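Local structure of ribonucleoside-diphosphate reductase small chain 2 (Saccharomyces cerevisiae, 1JK0) at residues Q12-D17 / K237-I242; I26-N31 / S173-R178; I62-D67 / S132-A137; K79-N84 / Y194-W199; G118-M123 / G221-F226. The protein acts with its partner small subunit in making deoxyribonucleotides from ribonucleotides, and is required for that partner's proper folding and for assembly with the large subunits. All blocks are in the same frame, centred on the assembly; numbering follows the deposited sequence.

How the contacts relate
Contacts 1 and 2 lie at one end of the helical chain, contacts 3 and 4 at the other, and contact 5 between them, about 8 Å from the chain's centre. Contact 5 is buried and packs a tyrosine ring against a glutamine; contact 2, also buried, sets a leucine methyl on a ring. Contact 1 is the most exposed and pairs a charged with a polar group and an arginine with an isoleucine methyl; contact 3 is made by apolar side chains, with one methyl over a peptide group, and contact 4 adds a hydroxyl pair. Contacts 3 and 5 both use helix 111-138. Contacts 1 and 2 touch, through Arg-15 beside Glu-177 and Pro-238 on Ala-176; the other pairs do not.

Contact 1 (Q12-D17 / K237-I242); sequences QKERHD and KPNPKI
Glu-14 and Asn-239 bring their flat ends together, the carboxylate and amide planes turned 64° apart and the two side chains crossing at roughly a right angle. Their closest approach is 3.0 Å, between Glu-14 OE1 and Asn-239 OD1. The same carboxylate oxygen, Glu-14 OE1, is 3.8 Å from Asn-239 CB, which places it alongside the stem of the asparagine as well. Beside this pair, Arg-15 reaches Ile-242: NH2 of Arg-15 stands 3.6 Å from CD1 of Ile-242, and the methyl sits in the guanidinium plane, at its edge. Arg-15 leaves the backbone with CG opposite its own N (chi1 179°) and then bends at chi3, which carries the guanidinium to that methyl. Glu-14, by contrast, runs straight beyond CG.

The contact joins the N-terminal helix 13-21, near its beginning, to the first turn of helix 240-258, in a ferritin-clan chain whose regular structure is all helix, without strands. Asn-239 occupies the N-cap position and Pro-240 opens the first turn that follows, so Glu-14 approaches the very beginning of that helix.

Further out, the charge of Arg-15 has long, weak ion pairs from NE to Glu-177 and from NH1 to Asp-172. Ile-242 also packs on Trp-167 and Glu-177, and Pro-238 rests on Ala-176 and Phe-231. The carbonyl oxygen of Pro-240 accepts a hydrogen bond from Asn-291 ND2.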
# COMPACT_ATOMS: atom_id res chain seq x y z
N GLN B 12 26.01 -25.33 -14.67
CA GLN B 12 24.79 -25.31 -15.46
C GLN B 12 23.80 -26.28 -14.82
O GLN B 12 22.71 -25.90 -14.40
CB GLN B 12 25.09 -25.74 -16.90
CG GLN B 12 26.56 -25.54 -17.36
CD GLN B 12 26.92 -24.09 -17.65
OE1 GLN B 12 26.25 -23.41 -18.43
NE2 GLN B 12 28.01 -23.61 -17.03
N LYS B 13 24.22 -27.55 -14.74
CA LYS B 13 23.43 -28.64 -14.17
C LYS B 13 22.86 -28.28 -12.80
O LYS B 13 21.65 -28.40 -12.59
CB LYS B 13 24.30 -29.90 -14.06
CG LYS B 13 24.98 -30.30 -15.38
CD LYS B 13 26.12 -31.31 -15.20
CE LYS B 13 26.85 -31.56 -16.53
NZ LYS B 13 28.06 -32.45 -16.43
N GLU B 14 23.72 -27.86 -11.88
CA GLU B 14 23.29 -27.50 -10.52
C GLU B 14 22.21 -26.42 -10.47
O GLU B 14 21.37 -26.43 -9.57
CB GLU B 14 24.49 -27.08 -9.66
CG GLU B 14 25.50 -26.14 -10.32
CD GLU B 14 26.70 -25.86 -9.41
OE1 GLU B 14 26.55 -25.11 -8.42
OE2 GLU B 14 27.81 -26.40 -9.68
N ARG B 15 22.23 -25.50 -11.42
CA ARG B 15 21.21 -24.47 -11.45
C ARG B 15 19.85 -25.14 -11.65
O ARG B 15 18.84 -24.67 -11.15
CB ARG B 15 21.47 -23.48 -12.59
CG ARG B 15 20.43 -22.38 -12.69
CD ARG B 15 20.75 -21.37 -13.79
NE ARG B 15 21.98 -20.62 -13.51
CZ ARG B 15 22.44 -19.64 -14.28
NH1 ARG B 15 21.78 -19.28 -15.37
NH2 ARG B 15 23.57 -19.02 -13.97
N HIS B 16 19.84 -26.26 -12.37
CA HIS B 16 18.60 -27.01 -12.61
C HIS B 16 18.03 -27.57 -11.30
O HIS B 16 16.81 -27.65 -11.13
CB HIS B 16 18.84 -28.17 -13.57
CG HIS B 16 17.66 -29.08 -13.73
ND1 HIS B 16 16.54 -28.72 -14.44
CD2 HIS B 16 17.41 -30.31 -13.22
CE1 HIS B 16 15.64 -29.69 -14.36
NE2 HIS B 16 16.14 -30.66 -13.62
N ASP B 17 18.93 -27.95 -10.39
CA ASP B 17 18.53 -28.51 -9.09
C ASP B 17 17.96 -27.44 -8.17
O ASP B 17 16.96 -27.67 -7.49
CB ASP B 17 19.73 -29.19 -8.43
CG ASP B 17 20.18 -30.44 -9.17
OD1 ASP B 17 21.06 -31.15 -8.64
OD2 ASP B 17 19.66 -30.71 -10.27
N LYS B 237 21.76 -21.86 -1.60
CA LYS B 237 22.43 -20.69 -2.16
C LYS B 237 22.91 -21.05 -3.56
O LYS B 237 23.10 -22.22 -3.87
CB LYS B 237 23.62 -20.30 -1.29
CG LYS B 237 23.33 -20.15 0.20
CD LYS B 237 22.78 -18.77 0.52
CE LYS B 237 22.96 -18.43 1.99
NZ LYS B 237 22.27 -19.41 2.88
N PRO B 238 23.09 -20.06 -4.44
CA PRO B 238 23.56 -20.36 -5.79
C PRO B 238 25.08 -20.47 -5.72
O PRO B 238 25.66 -20.22 -4.66
CB PRO B 238 23.11 -19.15 -6.58
CG PRO B 238 23.32 -18.04 -5.58
CD PRO B 238 22.79 -18.63 -4.29
N ASN B 239 25.73 -20.84 -6.82
CA ASN B 239 27.19 -21.01 -6.83
C ASN B 239 27.92 -19.72 -6.48
O ASN B 239 27.59 -18.65 -7.00
CB ASN B 239 27.68 -21.50 -8.19
CG ASN B 239 28.99 -22.25 -8.10
OD1 ASN B 239 29.01 -23.47 -7.91
ND2 ASN B 239 30.10 -21.53 -8.20
N PRO B 240 28.94 -19.79 -5.61
CA PRO B 240 29.70 -18.61 -5.21
C PRO B 240 30.26 -17.77 -6.36
O PRO B 240 30.46 -16.56 -6.22
CB PRO B 240 30.80 -19.19 -4.31
CG PRO B 240 30.10 -20.34 -3.66
CD PRO B 240 29.37 -20.97 -4.84
N LYS B 241 30.52 -18.42 -7.50
CA LYS B 241 31.07 -17.71 -8.66
C LYS B 241 30.04 -16.82 -9.35
O LYS B 241 30.35 -15.69 -9.71
CB LYS B 241 31.68 -18.71 -9.67
CG LYS B 241 33.21 -18.88 -9.56
CD LYS B 241 33.79 -19.81 -10.64
CE LYS B 241 33.44 -21.29 -10.42
NZ LYS B 241 34.21 -21.94 -9.30
N ILE B 242 28.81 -17.33 -9.52
CA ILE B 242 27.75 -16.56 -10.16
C ILE B 242 27.55 -15.24 -9.40
O ILE B 242 27.33 -14.19 -10.01
CB ILE B 242 26.41 -17.32 -10.16
CG1 ILE B 242 26.58 -18.67 -10.85
CG2 ILE B 242 25.36 -16.50 -10.88
CD1 ILE B 242 25.33 -19.51 -10.87

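Contact 2 (I26-N31 / S173-R178); sequences ILLMEN and SLYAER
Behind the packing of Leu-28 on Tyr-175, the hydroxyl OG of Ser-173 has two partners: Arg-178 NH1 donates to Ser-173 OG at 3.1 Å, tilted 17° from the guanidinium plane, and Asn-170 O is the second. Arg-178 NH2 meanwhile bonds Gln-107 OE1, so two separate nitrogens fix the guanidinium, and one of its faces lies against the backbone N of Tyr-175. That N-H itself is bonded to Glu-22 OE2.

Helix 175-188 begins here. With Leu-174 at the N-cap, Leu-174 N bonds Glu-177 OE2 at 3.3 Å, meeting it from above the carboxylate plane, as in one half of a capping box; the leucine side chain cannot supply the other. The loop between helices 13-21 and 43-54 lies against this helix start, within the all-helical fold.

Across the contact the evidence for a CH-pi interaction is direct: Leu-28 CD2 is 3.4 Å from the centroid of the Tyr-175 ring and only 7° off its normal. The other methyl, Leu-28 CD1, lies 3.7 Å from Tyr-175 CD2. Tyr-175 swings its ring out with CG opposite the backbone N (chi1 -179°), and Leu-27 CD2 comes to the ring's edge, 4.5 Å from Tyr-175 CE2.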
# COMPACT_ATOMS: atom_id res chain seq x y z
N ILE B 26 10.85 -22.05 2.55
CA ILE B 26 9.72 -21.61 3.35
C ILE B 26 9.44 -20.14 3.08
O ILE B 26 8.32 -19.66 3.23
CB ILE B 26 10.03 -21.79 4.86
CG1 ILE B 26 11.13 -20.82 5.28
CG2 ILE B 26 10.51 -23.20 5.13
CD1 ILE B 26 11.48 -20.86 6.74
N LEU B 27 10.49 -19.43 2.68
CA LEU B 27 10.43 -18.01 2.37
C LEU B 27 9.53 -17.77 1.17
O LEU B 27 8.66 -16.91 1.20
CB LEU B 27 11.85 -17.52 2.08
CG LEU B 27 12.29 -16.15 2.57
CD1 LEU B 27 12.09 -16.06 4.07
CD2 LEU B 27 13.74 -15.93 2.22
N LEU B 28 9.76 -18.53 0.11
CA LEU B 28 8.99 -18.42 -1.12
C LEU B 28 7.73 -19.24 -1.02
O LEU B 28 6.82 -19.12 -1.84
CB LEU B 28 9.80 -18.94 -2.29
CG LEU B 28 11.13 -18.21 -2.48
CD1 LEU B 28 12.02 -19.04 -3.40
CD2 LEU B 28 10.87 -16.81 -3.04
N MET B 29 7.70 -20.09 -0.00
CA MET B 29 6.57 -20.98 0.23
C MET B 29 5.37 -20.24 0.79
O MET B 29 5.43 -19.05 1.07
CB MET B 29 6.98 -22.09 1.19
CG MET B 29 6.71 -23.49 0.72
SD MET B 29 7.59 -24.67 1.77
CE MET B 29 6.49 -24.70 3.22
N GLU B 30 4.29 -20.99 0.96
CA GLU B 30 3.05 -20.45 1.49
C GLU B 30 3.16 -20.18 2.99
O GLU B 30 4.08 -20.66 3.66
CB GLU B 30 1.90 -21.43 1.23
CG GLU B 30 1.62 -21.70 -0.24
CD GLU B 30 0.56 -22.76 -0.43
OE1 GLU B 30 -0.49 -22.69 0.25
OE2 GLU B 30 0.77 -23.67 -1.28
N ASN B 31 2.20 -19.41 3.49
CA ASN B 31 2.11 -19.04 4.91
C ASN B 31 0.63 -19.12 5.29
O ASN B 31 0.25 -18.81 6.42
CB ASN B 31 2.63 -17.61 5.13
CG ASN B 31 4.07 -17.57 5.67
OD1 ASN B 31 4.99 -18.18 5.11
ND2 ASN B 31 4.27 -16.83 6.77
N SER B 173 16.12 -17.55 -14.54
CA SER B 173 16.77 -17.00 -13.35
C SER B 173 16.21 -17.62 -12.07
O SER B 173 15.08 -18.10 -12.04
CB SER B 173 16.57 -15.48 -13.29
OG SER B 173 15.19 -15.16 -13.21
N LEU B 174 17.01 -17.60 -11.01
CA LEU B 174 16.59 -18.15 -9.71
C LEU B 174 16.43 -17.02 -8.69
O LEU B 174 17.10 -15.99 -8.78
CB LEU B 174 17.63 -19.14 -9.21
CG LEU B 174 17.74 -20.47 -9.95
CD1 LEU B 174 18.92 -21.26 -9.41
CD2 LEU B 174 16.45 -21.25 -9.80
N TYR B 175 15.55 -17.24 -7.72
CA TYR B 175 15.26 -16.25 -6.68
C TYR B 175 16.50 -15.72 -5.99
O TYR B 175 16.68 -14.50 -5.85
CB TYR B 175 14.31 -16.84 -5.64
CG TYR B 175 13.95 -15.87 -4.54
CD1 TYR B 175 13.29 -14.68 -4.83
CD2 TYR B 175 14.28 -16.14 -3.21
CE1 TYR B 175 12.97 -13.78 -3.83
CE2 TYR B 175 13.96 -15.24 -2.21
CZ TYR B 175 13.31 -14.06 -2.52
OH TYR B 175 12.99 -13.17 -1.53
N ALA B 176 17.36 -16.63 -5.54
CA ALA B 176 18.58 -16.22 -4.86
C ALA B 176 19.37 -15.30 -5.78
O ALA B 176 19.89 -14.29 -5.33
CB ALA B 176 19.41 -17.44 -4.51
N GLU B 177 19.43 -15.65 -7.06
CA GLU B 177 20.15 -14.83 -8.02
C GLU B 177 19.54 -13.44 -8.12
O GLU B 177 20.22 -12.43 -7.88
CB GLU B 177 20.15 -15.50 -9.39
CG GLU B 177 21.15 -16.65 -9.50
CD GLU B 177 21.05 -17.41 -10.80
OE1 GLU B 177 21.82 -18.38 -10.97
OE2 GLU B 177 20.19 -17.06 -11.65
N ARG B 178 18.25 -13.38 -8.46
CA ARG B 178 17.54 -12.11 -8.58
C ARG B 178 17.77 -11.26 -7.34
O ARG B 178 17.81 -10.04 -7.41
CB ARG B 178 16.04 -12.34 -8.75
CG ARG B 178 15.66 -13.26 -9.89
CD ARG B 178 14.20 -13.07 -10.28
NE ARG B 178 13.26 -13.85 -9.48
CZ ARG B 178 13.06 -15.15 -9.64
NH1 ARG B 178 13.75 -15.81 -10.55
NH2 ARG B 178 12.16 -15.78 -8.90

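Contact 3 (I62-D67 / S132-A137); sequences IELAKD and SMMVDA
The flat group on which Leu-64 rests is the peptide link between Met-133 and Met-134: Leu-64 CD1 stands over its face, 3.9 Å from Met-133 C and 3.8 Å from Met-134 N. A second flat group, the Glu-63 carboxylate, works inside the loop, where Ala-65 N donates to Glu-63 OE2 at 3.2 Å, on the anti side and 19° out of the carboxylate plane.

Leu-64 CD1 also covers Met-133 CB at 4.0 Å, the root of Met-134 at CG, 3.9 Å away, and Ala-137 CB at 4.3 Å, one turn on from Met-133. The other methyl meets the end of Met-134, whose bend at chi3 brings Met-134 CE to 3.5 Å from Leu-64 CD2; the two chains cross at about a right angle.

Thus an irregular loop following helix 43-54 lies along the last turns of helix 111-138. Asp-67 OD1 ties the same loop to Gly-208 N, while Met-133 packs on an aromatic side chain of the other protein chain of the assembly. The side chain of Met-134 is about 5 Å from that of Tyr-131, a predicted active-site residue.

Since methyls, methylenes and a peptide face do all the touching between loop and helix, the join depends on shape and dispersion.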
# COMPACT_ATOMS: atom_id res chain seq x y z
N ILE B 62 12.89 18.71 4.99
CA ILE B 62 14.12 19.16 4.36
C ILE B 62 14.01 20.60 3.92
O ILE B 62 13.03 20.99 3.27
CB ILE B 62 14.45 18.30 3.14
CG1 ILE B 62 14.94 16.93 3.59
CG2 ILE B 62 15.49 18.99 2.28
CD1 ILE B 62 15.29 16.00 2.45
N GLU B 63 15.02 21.40 4.27
CA GLU B 63 15.06 22.81 3.91
C GLU B 63 16.06 23.10 2.78
O GLU B 63 17.27 22.92 2.93
CB GLU B 63 15.44 23.65 5.13
CG GLU B 63 15.35 25.14 4.87
CD GLU B 63 13.92 25.57 4.62
OE1 GLU B 63 13.18 25.80 5.60
OE2 GLU B 63 13.53 25.67 3.43
N LEU B 64 15.55 23.56 1.64
CA LEU B 64 16.41 23.88 0.52
C LEU B 64 16.56 25.39 0.45
O LEU B 64 17.39 25.91 -0.30
CB LEU B 64 15.82 23.37 -0.79
CG LEU B 64 15.77 21.86 -0.96
CD1 LEU B 64 15.34 21.57 -2.39
CD2 LEU B 64 17.14 21.26 -0.66
N ALA B 65 15.72 26.09 1.20
CA ALA B 65 15.79 27.54 1.21
C ALA B 65 17.14 27.83 1.84
O ALA B 65 17.63 27.03 2.64
CB ALA B 65 14.67 28.12 2.07
N LYS B 66 17.74 28.95 1.47
CA LYS B 66 19.04 29.28 2.03
C LYS B 66 20.00 28.10 1.91
O LYS B 66 20.87 27.90 2.75
CB LYS B 66 18.90 29.70 3.50
CG LYS B 66 18.52 31.17 3.69
CD LYS B 66 19.55 32.10 3.04
CE LYS B 66 20.97 31.81 3.52
NZ LYS B 66 21.98 32.66 2.84
N ASP B 67 19.79 27.32 0.86
CA ASP B 67 20.63 26.16 0.55
C ASP B 67 20.94 26.31 -0.94
O ASP B 67 21.91 25.74 -1.44
CB ASP B 67 19.86 24.84 0.79
CG ASP B 67 20.71 23.61 0.50
OD1 ASP B 67 21.63 23.31 1.29
OD2 ASP B 67 20.46 22.94 -0.53
N SER B 132 13.13 16.08 -7.21
CA SER B 132 12.47 17.06 -8.06
C SER B 132 12.58 18.46 -7.47
O SER B 132 12.96 19.40 -8.17
CB SER B 132 11.01 16.69 -8.28
OG SER B 132 10.88 15.50 -9.05
N MET B 133 12.25 18.61 -6.19
CA MET B 133 12.32 19.92 -5.54
C MET B 133 13.66 20.61 -5.79
O MET B 133 13.71 21.82 -5.97
CB MET B 133 12.13 19.78 -4.03
CG MET B 133 10.91 19.01 -3.64
SD MET B 133 10.40 19.48 -2.00
CE MET B 133 11.88 19.13 -1.09
N MET B 134 14.74 19.84 -5.77
CA MET B 134 16.06 20.39 -6.00
C MET B 134 16.15 20.88 -7.44
O MET B 134 16.59 22.00 -7.71
CB MET B 134 17.12 19.33 -5.71
CG MET B 134 16.89 18.64 -4.37
SD MET B 134 18.27 17.66 -3.78
CE MET B 134 18.66 18.55 -2.26
N VAL B 135 15.71 20.04 -8.36
CA VAL B 135 15.69 20.38 -9.77
C VAL B 135 14.90 21.69 -9.96
O VAL B 135 15.19 22.48 -10.85
CB VAL B 135 15.04 19.22 -10.59
CG1 VAL B 135 14.66 19.69 -11.98
CG2 VAL B 135 16.01 18.05 -10.68
N ASP B 136 13.91 21.92 -9.09
CA ASP B 136 13.06 23.11 -9.16
C ASP B 136 13.67 24.35 -8.48
O ASP B 136 13.75 25.42 -9.09
CB ASP B 136 11.70 22.79 -8.53
CG ASP B 136 10.59 23.71 -9.03
OD1 ASP B 136 10.14 23.54 -10.19
OD2 ASP B 136 10.17 24.61 -8.27
N ALA B 137 14.10 24.21 -7.23
CA ALA B 137 14.68 25.34 -6.50
C ALA B 137 16.03 25.76 -7.06
O ALA B 137 16.46 26.90 -6.88
CB ALA B 137 14.83 24.98 -5.03

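Contact 4 (K79-N84 / Y194-W199); sequences KTYIGN and YASMFW
Tyr-81 and Met-197 run past each other in opposite directions, each reaching toward the other's helix. Tyr-81 extends with CG opposite its backbone N (chi1 -179°), which sends the hydroxyl across to Ser-196; Met-197 folds back at chi2 and chi3, bringing its methyl beside the ring. Met-197 CE is 3.4 Å from Tyr-81 CE2, an oblique approach, and 4.2 Å from Ile-82 CG1, so the methyl touches two side chains of helix 78-89. At the far end of the ring, Tyr-81 OH and Ser-196 OG are hydrogen-bonded at 2.5 Å, the shortness itself carrying no weight at 2.8 Å resolution; either hydroxyl could donate.

Ser-196 OG has a second partner in Gly-192 O within its own helix, which helps fix the rotation of the hydroxyl. A phenylalanine in place of Tyr-81 would probably keep the packing on Met-197 but leave Ser-196 OG without its partner across the helices.

The axes of the two short helical segments come within 11.9 Å, their directions 140° apart. The side chain of Met-197 is about 7 Å from that of Tyr-131, the predicted active-site residue. Helices 78-89 and 191-200 thus pack through side chains in the ferritin-clan bundle of the small chain.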
# COMPACT_ATOMS: atom_id res chain seq x y z
N LYS B 79 27.54 22.76 -11.72
CA LYS B 79 26.09 22.93 -11.80
C LYS B 79 25.53 21.95 -12.82
O LYS B 79 24.40 21.47 -12.70
CB LYS B 79 25.77 24.36 -12.23
CG LYS B 79 26.14 25.42 -11.22
CD LYS B 79 26.01 26.83 -11.81
CE LYS B 79 26.20 27.90 -10.74
NZ LYS B 79 27.38 27.62 -9.87
N THR B 80 26.34 21.64 -13.82
CA THR B 80 25.94 20.72 -14.87
C THR B 80 25.91 19.30 -14.30
O THR B 80 25.05 18.49 -14.66
CB THR B 80 26.91 20.80 -16.06
OG1 THR B 80 27.08 22.17 -16.44
CG2 THR B 80 26.37 20.02 -17.26
N TYR B 81 26.84 19.01 -13.40
CA TYR B 81 26.94 17.70 -12.76
C TYR B 81 25.64 17.37 -12.05
O TYR B 81 24.88 16.50 -12.47
CB TYR B 81 28.08 17.70 -11.74
CG TYR B 81 28.27 16.38 -11.04
CD1 TYR B 81 28.33 15.19 -11.78
CD2 TYR B 81 28.42 16.30 -9.66
CE1 TYR B 81 28.54 13.97 -11.17
CE2 TYR B 81 28.63 15.08 -9.03
CZ TYR B 81 28.69 13.91 -9.80
OH TYR B 81 28.89 12.69 -9.20
N ILE B 82 25.41 18.08 -10.95
CA ILE B 82 24.21 17.92 -10.15
C ILE B 82 23.00 17.79 -11.07
O ILE B 82 22.09 17.03 -10.79
CB ILE B 82 24.04 19.14 -9.23
CG1 ILE B 82 25.23 19.21 -8.28
CG2 ILE B 82 22.72 19.06 -8.49
CD1 ILE B 82 25.28 20.47 -7.45
N GLY B 83 23.02 18.54 -12.17
CA GLY B 83 21.92 18.49 -13.11
C GLY B 83 21.59 17.07 -13.51
O GLY B 83 20.47 16.61 -13.28
N ASN B 84 22.55 16.36 -14.09
CA ASN B 84 22.34 14.97 -14.50
C ASN B 84 22.07 14.08 -13.29
O ASN B 84 21.16 13.25 -13.30
CB ASN B 84 23.56 14.46 -15.28
CG ASN B 84 23.84 15.28 -16.54
OD1 ASN B 84 23.03 15.30 -17.48
ND2 ASN B 84 24.99 15.95 -16.56
N TYR B 194 25.96 9.14 -4.35
CA TYR B 194 26.10 9.50 -2.94
C TYR B 194 27.55 9.85 -2.61
O TYR B 194 27.82 10.84 -1.92
CB TYR B 194 25.64 8.35 -2.05
CG TYR B 194 24.35 7.71 -2.51
CD1 TYR B 194 24.29 6.34 -2.75
CD2 TYR B 194 23.20 8.47 -2.72
CE1 TYR B 194 23.11 5.74 -3.19
CE2 TYR B 194 22.01 7.87 -3.16
CZ TYR B 194 21.98 6.51 -3.39
OH TYR B 194 20.83 5.90 -3.82
N ALA B 195 28.48 9.04 -3.09
CA ALA B 195 29.89 9.26 -2.85
C ALA B 195 30.26 10.69 -3.26
O ALA B 195 31.02 11.38 -2.58
CB ALA B 195 30.71 8.25 -3.64
N SER B 196 29.68 11.13 -4.38
CA SER B 196 29.94 12.47 -4.91
C SER B 196 29.36 13.56 -4.03
O SER B 196 30.08 14.44 -3.56
CB SER B 196 29.35 12.62 -6.30
OG SER B 196 29.87 11.63 -7.17
N MET B 197 28.05 13.49 -3.82
CA MET B 197 27.34 14.47 -3.01
C MET B 197 27.86 14.53 -1.58
O MET B 197 27.77 15.57 -0.93
CB MET B 197 25.84 14.19 -3.03
CG MET B 197 25.19 14.43 -4.37
SD MET B 197 25.55 16.08 -5.03
CE MET B 197 26.61 15.66 -6.42
N PHE B 198 28.38 13.42 -1.08
CA PHE B 198 28.92 13.44 0.27
C PHE B 198 30.12 14.38 0.24
O PHE B 198 30.45 15.04 1.23
CB PHE B 198 29.33 12.03 0.73
CG PHE B 198 28.31 11.36 1.63
CD1 PHE B 198 27.62 10.23 1.21
CD2 PHE B 198 28.05 11.86 2.91
CE1 PHE B 198 26.68 9.61 2.05
CE2 PHE B 198 27.12 11.25 3.75
CZ PHE B 198 26.44 10.12 3.32
N TRP B 199 30.77 14.45 -0.91
CA TRP B 199 31.92 15.32 -1.09
C TRP B 199 31.42 16.77 -1.18
O TRP B 199 31.65 17.58 -0.28
CB TRP B 199 32.68 14.94 -2.37
CG TRP B 199 33.78 15.91 -2.75
CD1 TRP B 199 33.99 16.45 -3.99
CD2 TRP B 199 34.77 16.48 -1.88
NE1 TRP B 199 35.05 17.33 -3.94
CE2 TRP B 199 35.55 17.37 -2.66
CE3 TRP B 199 35.08 16.33 -0.52
CZ2 TRP B 199 36.62 18.11 -2.12
CZ3 TRP B 199 36.15 17.07 0.02
CH2 TRP B 199 36.90 17.94 -0.79

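Contact 5 (G118-M123 / G221-F226); sequences GFQIMM and GAYTDF
Helices 111-138 and 207-232, the two longest of this ferritin-clan chain, meet where Gln-120 lies across the ring of Tyr-223. The geometry marks a stacked amide: its plane is 6° from that of the ring, and the chains slide past each other in opposite directions. Gln-120 CG stands 3.5 Å from the Tyr-223 centroid, 6° off the ring normal, a CH-pi contact over the centre. Beyond it, Gln-120 CD is 3.6 Å from Tyr-223 CG and Gln-120 OE1 is 3.7 Å from Tyr-223 CB, so the amide covers the root of the ring. Full extension of the glutamine (chi1 178°) lays CB, CG and CD along this one face.

Met-123 comes in at the edge, crossing the tyrosine at about a right angle, with Met-123 CB 4.2 Å from Tyr-223 CZ. A leucine in place of Tyr-223 would probably take away the flat surface under the Gln-120 amide and leave that group freer to turn.

Glu-186 of helix 175-188 touches both Gln-120 and Tyr-223, while Phe-226 stacks on Phe-116. This buried helix-helix contact lies inside the ferritin-like bundle, the Tyr-223 side chain about 10 Å from that of the predicted active-site Tyr-131.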
# COMPACT_ATOMS: atom_id res chain seq x y z
N GLY B 118 6.34 -2.66 1.05
CA GLY B 118 5.37 -1.61 0.87
C GLY B 118 5.93 -0.28 1.37
O GLY B 118 5.58 0.79 0.85
N PHE B 119 6.80 -0.36 2.36
CA PHE B 119 7.40 0.83 2.95
C PHE B 119 8.46 1.37 2.03
O PHE B 119 8.58 2.58 1.82
CB PHE B 119 8.03 0.51 4.28
CG PHE B 119 8.19 1.69 5.17
CD1 PHE B 119 7.10 2.18 5.86
CD2 PHE B 119 9.40 2.34 5.28
CE1 PHE B 119 7.22 3.31 6.68
CE2 PHE B 119 9.53 3.47 6.10
CZ PHE B 119 8.43 3.95 6.79
N GLN B 120 9.26 0.46 1.48
CA GLN B 120 10.32 0.85 0.58
C GLN B 120 9.77 1.58 -0.63
O GLN B 120 10.21 2.69 -0.91
CB GLN B 120 11.12 -0.38 0.16
CG GLN B 120 12.21 -0.07 -0.81
CD GLN B 120 12.96 -1.30 -1.21
OE1 GLN B 120 13.69 -1.31 -2.19
NE2 GLN B 120 12.79 -2.37 -0.43
N ILE B 121 8.81 1.02 -1.36
CA ILE B 121 8.31 1.77 -2.52
C ILE B 121 7.69 3.07 -2.04
O ILE B 121 7.74 4.07 -2.75
CB ILE B 121 7.23 1.04 -3.41
CG1 ILE B 121 5.84 1.33 -2.88
CG2 ILE B 121 7.52 -0.46 -3.51
CD1 ILE B 121 4.71 0.87 -3.82
N MET B 122 7.09 3.07 -0.85
CA MET B 122 6.48 4.30 -0.34
C MET B 122 7.52 5.42 -0.19
O MET B 122 7.28 6.56 -0.58
CB MET B 122 5.79 4.03 1.00
CG MET B 122 5.20 5.27 1.68
SD MET B 122 6.44 6.31 2.49
CE MET B 122 6.71 5.38 4.03
N MET B 123 8.67 5.07 0.38
CA MET B 123 9.77 6.02 0.57
C MET B 123 10.40 6.46 -0.76
O MET B 123 10.91 7.57 -0.87
CB MET B 123 10.87 5.39 1.45
CG MET B 123 10.53 5.30 2.93
SD MET B 123 9.98 6.88 3.65
CE MET B 123 11.48 7.84 3.66
N GLY B 221 20.87 1.85 1.84
CA GLY B 221 21.72 0.85 2.44
C GLY B 221 20.85 -0.23 3.04
O GLY B 221 21.08 -1.42 2.80
N ALA B 222 19.85 0.18 3.83
CA ALA B 222 18.93 -0.75 4.47
C ALA B 222 18.20 -1.57 3.41
O ALA B 222 18.12 -2.79 3.53
CB ALA B 222 17.92 -0.02 5.31
N TYR B 223 17.67 -0.92 2.38
CA TYR B 223 16.97 -1.67 1.34
C TYR B 223 17.91 -2.71 0.71
O TYR B 223 17.44 -3.76 0.25
CB TYR B 223 16.40 -0.74 0.25
CG TYR B 223 15.48 0.35 0.74
CD1 TYR B 223 15.36 1.54 0.03
CD2 TYR B 223 14.74 0.22 1.92
CE1 TYR B 223 14.56 2.58 0.48
CE2 TYR B 223 13.93 1.25 2.37
CZ TYR B 223 13.85 2.42 1.65
OH TYR B 223 13.09 3.48 2.09
N THR B 224 19.21 -2.44 0.67
CA THR B 224 20.15 -3.40 0.08
C THR B 224 20.34 -4.54 1.07
O THR B 224 20.29 -5.71 0.70
CB THR B 224 21.53 -2.77 -0.26
OG1 THR B 224 21.36 -1.69 -1.19
CG2 THR B 224 22.45 -3.81 -0.91
N ASP B 225 20.56 -4.19 2.34
CA ASP B 225 20.72 -5.18 3.39
C ASP B 225 19.55 -6.14 3.42
O ASP B 225 19.73 -7.34 3.56
CB ASP B 225 20.79 -4.53 4.77
CG ASP B 225 22.19 -4.41 5.28
OD1 ASP B 225 23.01 -5.30 4.96
OD2 ASP B 225 22.47 -3.44 6.03
N PHE B 226 18.34 -5.60 3.31
CA PHE B 226 17.16 -6.45 3.36
C PHE B 226 17.30 -7.61 2.40
O PHE B 226 16.86 -8.72 2.70
CB PHE B 226 15.88 -5.66 3.04
CG PHE B 226 14.63 -6.44 3.30
CD1 PHE B 226 14.32 -6.88 4.58
CD2 PHE B 226 13.80 -6.81 2.25
CE1 PHE B 226 13.20 -7.68 4.82
CE2 PHE B 226 12.68 -7.60 2.47
CZ PHE B 226 12.38 -8.04 3.77